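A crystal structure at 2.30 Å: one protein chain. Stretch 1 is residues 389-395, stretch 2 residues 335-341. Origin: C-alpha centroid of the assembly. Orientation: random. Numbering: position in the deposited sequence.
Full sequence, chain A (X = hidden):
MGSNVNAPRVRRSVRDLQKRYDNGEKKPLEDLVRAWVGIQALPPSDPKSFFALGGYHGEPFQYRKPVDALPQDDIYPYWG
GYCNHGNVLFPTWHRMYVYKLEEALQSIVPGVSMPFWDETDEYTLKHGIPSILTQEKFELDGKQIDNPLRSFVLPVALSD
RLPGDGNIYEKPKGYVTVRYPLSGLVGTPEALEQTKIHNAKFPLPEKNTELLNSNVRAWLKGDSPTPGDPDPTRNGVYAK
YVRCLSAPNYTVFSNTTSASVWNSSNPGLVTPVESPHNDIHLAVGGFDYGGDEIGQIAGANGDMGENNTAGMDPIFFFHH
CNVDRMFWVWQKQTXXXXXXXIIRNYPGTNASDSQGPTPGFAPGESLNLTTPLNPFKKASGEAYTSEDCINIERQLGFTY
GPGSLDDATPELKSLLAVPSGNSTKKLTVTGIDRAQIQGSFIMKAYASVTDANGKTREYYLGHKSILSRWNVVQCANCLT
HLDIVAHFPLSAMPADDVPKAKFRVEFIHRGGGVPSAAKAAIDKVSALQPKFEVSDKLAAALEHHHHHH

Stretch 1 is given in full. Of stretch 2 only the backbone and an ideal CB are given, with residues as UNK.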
# COMPACT_ATOMS: atom_id res chain seq x y z
N CYS A 389 1.67 -21.59 -32.86
CA CYS A 389 1.04 -20.83 -34.01
C CYS A 389 2.09 -20.18 -34.92
O CYS A 389 1.86 -19.11 -35.57
CB CYS A 389 0.06 -19.77 -33.53
SG CYS A 389 0.78 -18.60 -32.36
N ILE A 390 3.21 -20.88 -35.08
CA ILE A 390 4.21 -20.42 -36.04
C ILE A 390 3.73 -20.69 -37.47
O ILE A 390 3.75 -19.81 -38.35
CB ILE A 390 5.58 -21.05 -35.71
CG1 ILE A 390 5.97 -20.71 -34.27
CG2 ILE A 390 6.63 -20.60 -36.72
CD1 ILE A 390 7.27 -21.28 -33.81
N ASN A 391 3.26 -21.89 -37.73
CA ASN A 391 2.91 -22.24 -39.07
C ASN A 391 1.39 -22.32 -39.15
O ASN A 391 0.79 -23.28 -38.64
CB ASN A 391 3.53 -23.57 -39.50
CG ASN A 391 3.24 -23.88 -40.95
OD1 ASN A 391 2.12 -23.70 -41.42
ND2 ASN A 391 4.26 -24.29 -41.69
N ILE A 392 0.78 -21.33 -39.80
CA ILE A 392 -0.67 -21.30 -39.78
C ILE A 392 -1.26 -22.53 -40.52
O ILE A 392 -2.35 -22.94 -40.16
CB ILE A 392 -1.24 -19.98 -40.34
CG1 ILE A 392 -0.83 -19.75 -41.79
CG2 ILE A 392 -0.88 -18.80 -39.45
CD1 ILE A 392 -1.52 -18.57 -42.44
N GLU A 393 -0.61 -23.07 -41.55
CA GLU A 393 -1.17 -24.19 -42.35
C GLU A 393 -1.04 -25.50 -41.54
O GLU A 393 -2.05 -26.15 -41.26
CB GLU A 393 -0.47 -24.28 -43.71
CG GLU A 393 -0.66 -23.05 -44.58
CD GLU A 393 0.18 -22.96 -45.86
OE1 GLU A 393 1.23 -23.65 -45.94
OE2 GLU A 393 -0.21 -22.18 -46.79
N ARG A 394 0.14 -25.80 -41.03
CA ARG A 394 0.40 -27.08 -40.33
C ARG A 394 -0.18 -27.07 -38.91
O ARG A 394 -0.55 -28.13 -38.44
CB ARG A 394 1.89 -27.42 -40.23
CG ARG A 394 2.60 -27.43 -41.58
CD ARG A 394 4.08 -27.78 -41.50
NE ARG A 394 4.65 -27.77 -42.84
CZ ARG A 394 4.47 -28.72 -43.78
NH1 ARG A 394 4.09 -29.95 -43.44
NH2 ARG A 394 4.68 -28.42 -45.06
N GLN A 395 -0.21 -25.95 -38.20
CA GLN A 395 -0.66 -26.02 -36.80
C GLN A 395 -2.10 -25.50 -36.63
O GLN A 395 -2.77 -25.90 -35.66
CB GLN A 395 0.32 -25.27 -35.90
CG GLN A 395 1.72 -25.86 -35.84
CD GLN A 395 2.68 -24.92 -35.14
OE1 GLN A 395 3.11 -23.91 -35.69
NE2 GLN A 395 3.03 -25.24 -33.90
N UNK A 335 11.95 -17.09 -44.61
CA UNK A 335 12.34 -18.42 -44.19
C UNK A 335 11.88 -18.76 -42.79
O UNK A 335 12.46 -19.66 -42.18
CB UNK A 335 13.86 -18.57 -44.28
N UNK A 336 10.80 -18.12 -42.30
CA UNK A 336 10.38 -18.33 -40.90
C UNK A 336 8.97 -18.94 -40.82
O UNK A 336 8.31 -18.75 -39.80
CB UNK A 336 10.42 -17.01 -40.13
N UNK A 337 8.53 -19.67 -41.84
CA UNK A 337 7.24 -20.37 -41.75
C UNK A 337 7.27 -21.46 -40.67
O UNK A 337 6.19 -21.79 -40.14
CB UNK A 337 6.88 -20.99 -43.10
N UNK A 338 8.45 -21.98 -40.28
CA UNK A 338 8.44 -23.06 -39.26
C UNK A 338 9.31 -22.84 -38.06
O UNK A 338 9.36 -23.65 -37.16
CB UNK A 338 8.87 -24.38 -39.91
N UNK A 339 10.01 -21.73 -38.00
CA UNK A 339 10.77 -21.44 -36.80
C UNK A 339 10.86 -19.93 -36.66
O UNK A 339 10.89 -19.18 -37.64
CB UNK A 339 12.16 -22.08 -36.85
N UNK A 340 10.87 -19.54 -35.40
CA UNK A 340 11.10 -18.19 -35.00
C UNK A 340 12.20 -18.24 -33.94
O UNK A 340 12.38 -19.26 -33.27
CB UNK A 340 9.82 -17.53 -34.49
N UNK A 341 12.92 -17.15 -33.80
CA UNK A 341 13.82 -17.00 -32.69
C UNK A 341 13.62 -15.57 -32.19
O UNK A 341 13.19 -14.70 -32.91
CB UNK A 341 15.27 -17.29 -33.08

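Position 335 has nothing of stretch 1 within 5.5 Å of its ideal CB, so the contact sets no demand there. The backbone does: phi is 91° and psi 26°. Positive phi by itself favours glycine, though asparagine is also tolerated. The residue is Gly335. It ends the preceding helix in a Schellman motif.

Position 336 points its CB sideways, again with nothing of stretch 1 within 5.5 Å. Many residues would fit. It is His336, whose end leads away from stretch 1. His336 ND1 donates to the backbone O of position 339 at 3.2 Å, a bond within its own stretch. Its backbone matters more here: His336 O lies 4.0 Å from Ile390 CG2.

Position 337 is where the CA atoms of the two stretches come nearest, with its CA 5.4 Å from the CA of Asn391. Its carbonyl O packs 3.3 Å from Asn391 CB. The CB points sideways, and the ideal CB is 4.4 Å from Asn391 ND2. A small or polar side chain would suit; serine, threonine, alanine or asparagine are all reasonable. The residue is Thr337, chi1 p.

Position 338 has a CB that points away, but the ideal CB is only 4.9 Å from Asn391 ND2. That amide is a donor, and the guanidinium of Arg394 adds positive charge nearby. An acceptor able to turn back is called for: aspartate, asparagine or perhaps glutamate, with the acids favoured by the charge. The residue is Asp338. With chi1 m, the end of the side chain comes nearer to stretch 1 than its CB direction suggests. Asn391 ND2 donates to Asp338 OD1 at 3.0 Å. Asp338 OD1 also forms a long salt bridge with Arg394 NE, at 3.9 Å. Asp338 OD2 accepts from Thr337 OG1 at 2.8 Å. Asn391 is thus used twice: its OD1 caps the helix that follows, accepting from Arg394 N at 2.9 Å and weakly from Glu393 N at 2.8 Å, while its ND2 reaches across.

Position 339 points away, with no partner in stretch 1 near its ideal CB. Long polar residues are as suitable as short ones. It is Arg339, poorly ordered.

Position 340 points toward stretch 1, with the ideal CB 4.6 Å from Ile390 CD1. Ile390 offers an apolar surface, so leucine, isoleucine, valine or methionine would suit. The residue is Leu340, chi1 m and chi2 t. Leu340 CG packs 4.0 Å from Ile390 CG2.

Position 341 is out of reach and unconstrained by stretch 1. It is Asp341, which makes no contact there.

Stretch 2 (335-341) GHTDRLD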
# COMPACT_ATOMS: atom_id res chain seq x y z
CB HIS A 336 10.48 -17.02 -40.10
CG HIS A 336 11.89 -16.54 -39.99
ND1 HIS A 336 12.82 -17.16 -39.17
CD2 HIS A 336 12.57 -15.59 -40.68
CE1 HIS A 336 14.00 -16.58 -39.34
NE2 HIS A 336 13.85 -15.62 -40.24
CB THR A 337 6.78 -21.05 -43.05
OG1 THR A 337 7.73 -22.09 -43.33
CG2 THR A 337 6.57 -20.05 -44.17
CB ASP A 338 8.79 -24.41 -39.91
CG ASP A 338 7.77 -24.85 -40.93
OD1 ASP A 338 6.74 -25.43 -40.52
OD2 ASP A 338 7.94 -24.57 -42.14
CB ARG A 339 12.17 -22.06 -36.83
CG ARG A 339 12.96 -21.82 -38.10
CD ARG A 339 14.26 -22.61 -38.07
NE ARG A 339 15.31 -22.07 -38.94
CZ ARG A 339 16.59 -22.46 -38.93
NH1 ARG A 339 17.44 -21.98 -39.83
NH2 ARG A 339 17.01 -23.35 -38.05
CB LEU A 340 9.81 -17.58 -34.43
CG LEU A 340 8.67 -17.40 -35.43
CD1 LEU A 340 7.42 -16.89 -34.73
CD2 LEU A 340 9.05 -16.44 -36.54
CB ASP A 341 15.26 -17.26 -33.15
CG ASP A 341 15.62 -16.48 -34.41
OD1 ASP A 341 15.32 -16.94 -35.53
OD2 ASP A 341 16.20 -15.39 -34.29
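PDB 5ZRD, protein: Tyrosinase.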